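Local coordinates for protein histone-lysine N-methyltransferase SETMAR (Homo sapiens, PDB 3K9K) that joins a histone methyltransferase to a mariner transposase-derived, DNA-binding nuclease domain, the part described here, and works in DNA double-strand break repair and replication fork restart, at residues 11-16 / 49-54; 92-97 / 219-224. The protein carries 3 engineered substitutions. All coordinates share one frame; numbering follows the deposited sequence.

Contact 1 of 2, residues 11-16 / 49-54; sequences LDKWVP and TCDEKW
Lys13 reaches from the short strand 13-14 to the central strand 47-56, and its NZ donates to the backbone O of Glu52 at 2.5 Å. The ammonium meets that carbonyl at a C=O...N angle of 157° and lies 20° off its plane. The chain sets out with CG anti to the carbonyl carbon and bends at chi2; the outer part then runs extended past Asp51, the two side chains pointing in opposite directions. The CE methylene lies 4.0 Å from OD1 of Asp51, while NZ is 4.1 Å from OD2, too far for a salt bridge. Asp51 holds its CG anti to the backbone N (chi1 -151°), and its OD2 accepts from the N of Glu52 through the anti lone pair, which limits rotation of the carboxylate. Next to this, OD2 of Asp12 approaches CE of Lys53 at 4.2 Å, but the Lys53 amine itself bonds to OD1 of Asn186. A water bridges Asp12 OD1, at 3.1 Å, to the backbone O of Trp54. Lys13 also touches Asn178, probably the asparagine that replaces the third acidic residue of the mariner triad. Asp51 and Asp143 are magnesium ligands, their side chains about 4 Å apart, so Lys13 borders the metal site of an RNase H-like nuclease fold.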
loop_
_atom_site.group_PDB
_atom_site.type_symbol
_atom_site.label_atom_id
_atom_site.label_comp_id
_atom_site.label_asym_id
_atom_site.label_seq_id
_atom_site.Cartn_x
_atom_site.Cartn_y
_atom_site.Cartn_z
ATOM N N LEU A 11 2.775 12.845 18.230
ATOM C CA LEU A 11 3.976 12.015 18.300
ATOM C C LEU A 11 5.208 12.666 17.658
ATOM O O LEU A 11 6.156 11.974 17.276
ATOM C CB LEU A 11 3.708 10.634 17.698
ATOM C CG LEU A 11 3.008 9.692 18.674
ATOM C CD1 LEU A 11 2.271 8.574 17.957
ATOM C CD2 LEU A 11 4.023 9.147 19.668
ATOM N N ASP A 12 5.172 13.996 17.549
ATOM C CA ASP A 12 6.281 14.820 17.043
ATOM C C ASP A 12 6.058 15.353 15.624
ATOM O O ASP A 12 6.733 16.292 15.203
ATOM C CB ASP A 12 7.639 14.100 17.157
ATOM C CG ASP A 12 8.327 14.344 18.504
ATOM O OD1 ASP A 12 8.671 15.514 18.797
ATOM O OD2 ASP A 12 8.532 13.366 19.264
ATOM N N LYS A 13 5.102 14.774 14.902
ATOM C CA LYS A 13 4.925 15.101 13.489
ATOM C C LYS A 13 3.614 15.830 13.210
ATOM O O LYS A 13 2.639 15.680 13.941
ATOM C CB LYS A 13 5.011 13.837 12.631
ATOM C CG LYS A 13 5.938 12.748 13.178
ATOM C CD LYS A 13 7.414 13.059 12.952
ATOM C CE LYS A 13 8.293 11.950 13.522
ATOM N NZ LYS A 13 9.640 12.445 13.928
ATOM N N TRP A 14 3.605 16.605 12.130
ATOM C CA TRP A 14 2.467 17.447 11.760
ATOM C C TRP A 14 1.271 16.703 11.157
ATOM O O TRP A 14 1.189 16.539 9.939
ATOM C CB TRP A 14 2.919 18.506 10.753
ATOM C CG TRP A 14 3.527 19.723 11.360
ATOM C CD1 TRP A 14 4.707 20.314 11.009
ATOM C CD2 TRP A 14 2.982 20.514 12.424
ATOM N NE1 TRP A 14 4.930 21.423 11.786
ATOM C CE2 TRP A 14 3.886 21.569 12.663
ATOM C CE3 TRP A 14 1.818 20.434 13.200
ATOM C CZ2 TRP A 14 3.663 22.533 13.643
ATOM C CZ3 TRP A 14 1.600 21.390 14.170
ATOM C CH2 TRP A 14 2.518 22.425 14.385
ATOM N N VAL A 15 0.328 16.291 11.998
ATOM C CA VAL A 15 -0.876 15.628 11.502
ATOM C C VAL A 15 -2.158 16.420 11.783
ATOM O O VAL A 15 -2.384 16.853 12.911
ATOM C CB VAL A 15 -1.016 14.219 12.088
ATOM C CG1 VAL A 15 -0.879 14.256 13.597
ATOM C CG2 VAL A 15 -2.345 13.631 11.687
ATOM N N PRO A 16 -3.004 16.596 10.748
ATOM C CA PRO A 16 -4.258 17.365 10.770
ATOM C C PRO A 16 -5.050 17.246 12.071
ATOM O O PRO A 16 -4.886 16.280 12.822
ATOM C CB PRO A 16 -5.057 16.739 9.629
ATOM C CG PRO A 16 -4.020 16.334 8.647
ATOM C CD PRO A 16 -2.776 15.980 9.428
ATOM N N THR A 49 12.357 -0.709 10.585
ATOM C CA THR A 49 11.658 0.564 10.591
ATOM C C THR A 49 12.615 1.681 10.994
ATOM O O THR A 49 13.668 1.432 11.595
ATOM C CB THR A 49 10.353 0.513 11.463
ATOM O OG1 THR A 49 9.511 1.640 11.171
ATOM C CG2 THR A 49 10.677 0.474 12.943
ATOM N N CYS A 50 12.259 2.902 10.626
ATOM C CA CYS A 50 13.135 4.035 10.803
ATOM C C CYS A 50 12.371 5.350 10.691
ATOM O O CYS A 50 11.472 5.485 9.853
ATOM C CB CYS A 50 14.199 4.019 9.719
ATOM S SG CYS A 50 13.694 4.959 8.260
ATOM N N ASP A 51 12.741 6.324 11.522
ATOM C CA ASP A 51 12.214 7.683 11.388
ATOM C C ASP A 51 13.196 8.724 11.954
ATOM O O ASP A 51 14.214 8.377 12.561
ATOM C CB ASP A 51 10.816 7.807 12.011
ATOM C CG ASP A 51 9.960 8.869 11.327
ATOM O OD1 ASP A 51 8.725 8.699 11.243
ATOM O OD2 ASP A 51 10.515 9.881 10.861
ATOM N N GLU A 52 12.877 9.996 11.737
ATOM C CA GLU A 52 13.791 11.111 11.975
ATOM C C GLU A 52 13.216 12.089 13.001
ATOM O O GLU A 52 12.014 12.347 13.014
ATOM C CB GLU A 52 14.035 11.853 10.662
ATOM C CG GLU A 52 12.839 12.679 10.207
ATOM C CD GLU A 52 12.983 13.203 8.789
ATOM O OE1 GLU A 52 13.827 12.659 8.043
ATOM O OE2 GLU A 52 12.248 14.151 8.418
ATOM N N LYS A 53 14.070 12.655 13.846
ATOM C CA LYS A 53 13.578 13.475 14.949
ATOM C C LYS A 53 14.566 14.518 15.469
ATOM O O LYS A 53 15.597 14.182 16.067
ATOM C CB LYS A 53 13.151 12.566 16.099
ATOM C CG LYS A 53 13.005 13.245 17.444
ATOM C CD LYS A 53 13.354 12.257 18.528
ATOM C CE LYS A 53 12.608 12.535 19.811
ATOM N NZ LYS A 53 13.032 11.585 20.881
ATOM N N TRP A 54 14.227 15.785 15.251
ATOM C CA TRP A 54 14.940 16.902 15.868
ATOM C C TRP A 54 15.083 16.718 17.375
ATOM O O TRP A 54 14.109 16.865 18.113
ATOM C CB TRP A 54 14.175 18.194 15.627
ATOM C CG TRP A 54 14.346 18.766 14.272
ATOM C CD1 TRP A 54 13.355 19.153 13.412
ATOM C CD2 TRP A 54 15.583 19.038 13.611
ATOM N NE1 TRP A 54 13.903 19.651 12.256
ATOM C CE2 TRP A 54 15.270 19.590 12.352
ATOM C CE3 TRP A 54 16.926 18.869 13.961
ATOM C CZ2 TRP A 54 16.252 19.971 11.438
ATOM C CZ3 TRP A 54 17.901 19.248 13.053
ATOM C CH2 TRP A 54 17.560 19.792 11.806
HETATM O O HOH W 1 11.037 17.575 18.768
#

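Contact 2 of 2, residues 92-97 / 219-224; sequences WSAAGL and GINQLI
Ile220 lays its CG1-CD1 branch obliquely against the six-membered ring of Trp92, CD1 coming within 3.9 Å of CH2 and CG1 equally near CZ3. The two side chains point at each other across the gap between the segments. CG1 stands anti to the carbonyl carbon (chi1 -76°) and carries CD1 to the indole, which leaves CG2 to meet Ala94. The Ala94 methyl rests on the root of the isoleucine, 3.7 Å from its CB and 3.8 Å from CG2, and CG1 also packs on the Ala94 backbone N. CA of Gly219 lies at the ring edge, close to its plane, 4.0 Å from CH2 of Trp92, an approach that the lack of a side chain on the glycine allows. With alanine at Ile220 the CG1-CD1 branch is gone, which would probably open a gap beside CZ3 and CH2 of the indole and take the CG2 contact from Ala94. Asn221 adds a looser touch, ND2 lying 4.0 Å from the Ala94 CB while donating to the O of Trp217. No hydrogen bond crosses between the two segments; the indole NE1 is instead held by OG1 of Thr177. Ala94 and Ala95 form the tight type I turn of the hairpin joining strands 85-93 and 96-103. That turn thus meets the end of helix 213-220, just before helix 223-232, while Pro176 and Val181 of helix 176-189 touch Trp92.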
loop_
_atom_site.group_PDB
_atom_site.type_symbol
_atom_site.label_atom_id
_atom_site.label_comp_id
_atom_site.label_asym_id
_atom_site.label_seq_id
_atom_site.Cartn_x
_atom_site.Cartn_y
_atom_site.Cartn_z
ATOM N N TRP A 92 15.950 0.265 12.961
ATOM C CA TRP A 92 15.922 -0.836 13.905
ATOM C C TRP A 92 14.930 -1.908 13.484
ATOM O O TRP A 92 14.210 -1.757 12.510
ATOM C CB TRP A 92 15.606 -0.319 15.315
ATOM C CG TRP A 92 14.290 0.400 15.433
ATOM C CD1 TRP A 92 13.978 1.641 14.945
ATOM C CD2 TRP A 92 13.112 -0.077 16.088
ATOM N NE1 TRP A 92 12.672 1.967 15.257
ATOM C CE2 TRP A 92 12.124 0.927 15.961
ATOM C CE3 TRP A 92 12.796 -1.254 16.774
ATOM C CZ2 TRP A 92 10.849 0.782 16.492
ATOM C CZ3 TRP A 92 11.532 -1.392 17.306
ATOM C CH2 TRP A 92 10.576 -0.381 17.161
ATOM N N SER A 93 14.898 -2.988 14.242
ATOM C CA SER A 93 14.050 -4.102 13.933
ATOM C C SER A 93 13.814 -4.886 15.218
ATOM O O SER A 93 14.486 -4.663 16.223
ATOM C CB SER A 93 14.738 -4.983 12.906
ATOM O OG SER A 93 15.550 -5.940 13.560
ATOM N N ALA A 94 12.863 -5.809 15.188
ATOM C CA ALA A 94 12.507 -6.572 16.383
ATOM C C ALA A 94 13.700 -7.295 17.014
ATOM O O ALA A 94 13.592 -7.852 18.103
ATOM C CB ALA A 94 11.392 -7.568 16.058
ATOM N N ALA A 95 14.829 -7.303 16.321
ATOM C CA ALA A 95 15.992 -8.051 16.792
ATOM C C ALA A 95 17.032 -7.145 17.449
ATOM O O ALA A 95 17.927 -7.632 18.140
ATOM C CB ALA A 95 16.619 -8.831 15.660
ATOM N N GLY A 96 16.916 -5.839 17.216
ATOM C CA GLY A 96 17.802 -4.869 17.822
ATOM C C GLY A 96 17.967 -3.563 17.058
ATOM O O GLY A 96 17.298 -3.289 16.042
ATOM N N LEU A 97 18.869 -2.730 17.560
ATOM C CA LEU A 97 19.224 -1.524 16.835
ATOM C C LEU A 97 20.045 -1.982 15.646
ATOM O O LEU A 97 20.731 -3.007 15.712
ATOM C CB LEU A 97 20.019 -0.560 17.719
ATOM C CG LEU A 97 20.403 0.790 17.103
ATOM C CD1 LEU A 97 19.167 1.514 16.611
ATOM C CD2 LEU A 97 21.172 1.653 18.091
ATOM N N GLY A 219 8.377 -3.090 20.429
ATOM C CA GLY A 219 7.888 -1.999 19.609
ATOM C C GLY A 219 7.261 -2.573 18.354
ATOM O O GLY A 219 6.316 -2.019 17.808
ATOM N N ILE A 220 7.797 -3.706 17.908
ATOM C CA ILE A 220 7.395 -4.325 16.652
ATOM C C ILE A 220 6.188 -5.222 16.864
ATOM O O ILE A 220 5.147 -5.016 16.242
ATOM C CB ILE A 220 8.553 -5.153 16.038
ATOM C CG1 ILE A 220 9.588 -4.227 15.394
ATOM C CG2 ILE A 220 8.033 -6.167 15.037
ATOM C CD1 ILE A 220 8.983 -3.006 14.736
ATOM N N ASN A 221 6.338 -6.214 17.738
ATOM C CA ASN A 221 5.239 -7.111 18.069
ATOM C C ASN A 221 4.130 -6.436 18.870
ATOM O O ASN A 221 3.506 -7.049 19.732
ATOM C CB ASN A 221 5.753 -8.365 18.776
ATOM C CG ASN A 221 6.676 -9.173 17.895
ATOM O OD1 ASN A 221 6.306 -10.246 17.396
ATOM N ND2 ASN A 221 7.873 -8.647 17.661
ATOM N N GLN A 222 3.884 -5.171 18.559
ATOM C CA GLN A 222 2.856 -4.391 19.228
ATOM C C GLN A 222 1.980 -3.805 18.134
ATOM O O GLN A 222 0.867 -3.352 18.380
ATOM C CB GLN A 222 3.495 -3.286 20.083
ATOM C CG GLN A 222 2.577 -2.652 21.127
ATOM C CD GLN A 222 3.337 -1.891 22.229
ATOM O OE1 GLN A 222 4.031 -2.490 23.063
ATOM N NE2 GLN A 222 3.188 -0.566 22.240
ATOM N N LEU A 223 2.496 -3.849 16.912
ATOM C CA LEU A 223 1.800 -3.336 15.737
ATOM C C LEU A 223 0.423 -3.959 15.521
ATOM O O LEU A 223 -0.534 -3.262 15.177
ATOM C CB LEU A 223 2.642 -3.581 14.491
ATOM C CG LEU A 223 3.722 -2.593 14.073
ATOM C CD1 LEU A 223 4.681 -3.267 13.106
ATOM C CD2 LEU A 223 3.104 -1.368 13.448
ATOM N N ILE A 224 0.321 -5.273 15.694
ATOM C CA ILE A 224 -0.945 -5.958 15.464
ATOM C C ILE A 224 -2.053 -5.262 16.235
ATOM O O ILE A 224 -3.026 -4.780 15.654
ATOM C CB ILE A 224 -0.882 -7.428 15.893
ATOM C CG1 ILE A 224 0.282 -8.139 15.206
ATOM C CG2 ILE A 224 -2.185 -8.127 15.571
ATOM C CD1 ILE A 224 0.127 -9.629 15.168
#

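How the contacts relate
Both segments of contact 1 precede those of contact 2 in the sequence, and the centres of the two contacts lie about 17 Å apart. Both reach the central mixed sheet: contact 1 through strand 47-56, contact 2 through its antiparallel neighbour 85-93, the next strand in the chain. They meet where Thr49 N probably bonds to Trp92 O at 2.9 Å and the Thr49 CG2 methyl packs on Ile220 CD1. Helix 176-189 borders both, touching Lys13 and Asp51 at one contact and Trp92 and Ile220 at the other. The N-terminal strand 13-14 and the C-terminal helices are thereby brought to one nuclease core, with the magnesium ligand Asp51 in contact 1.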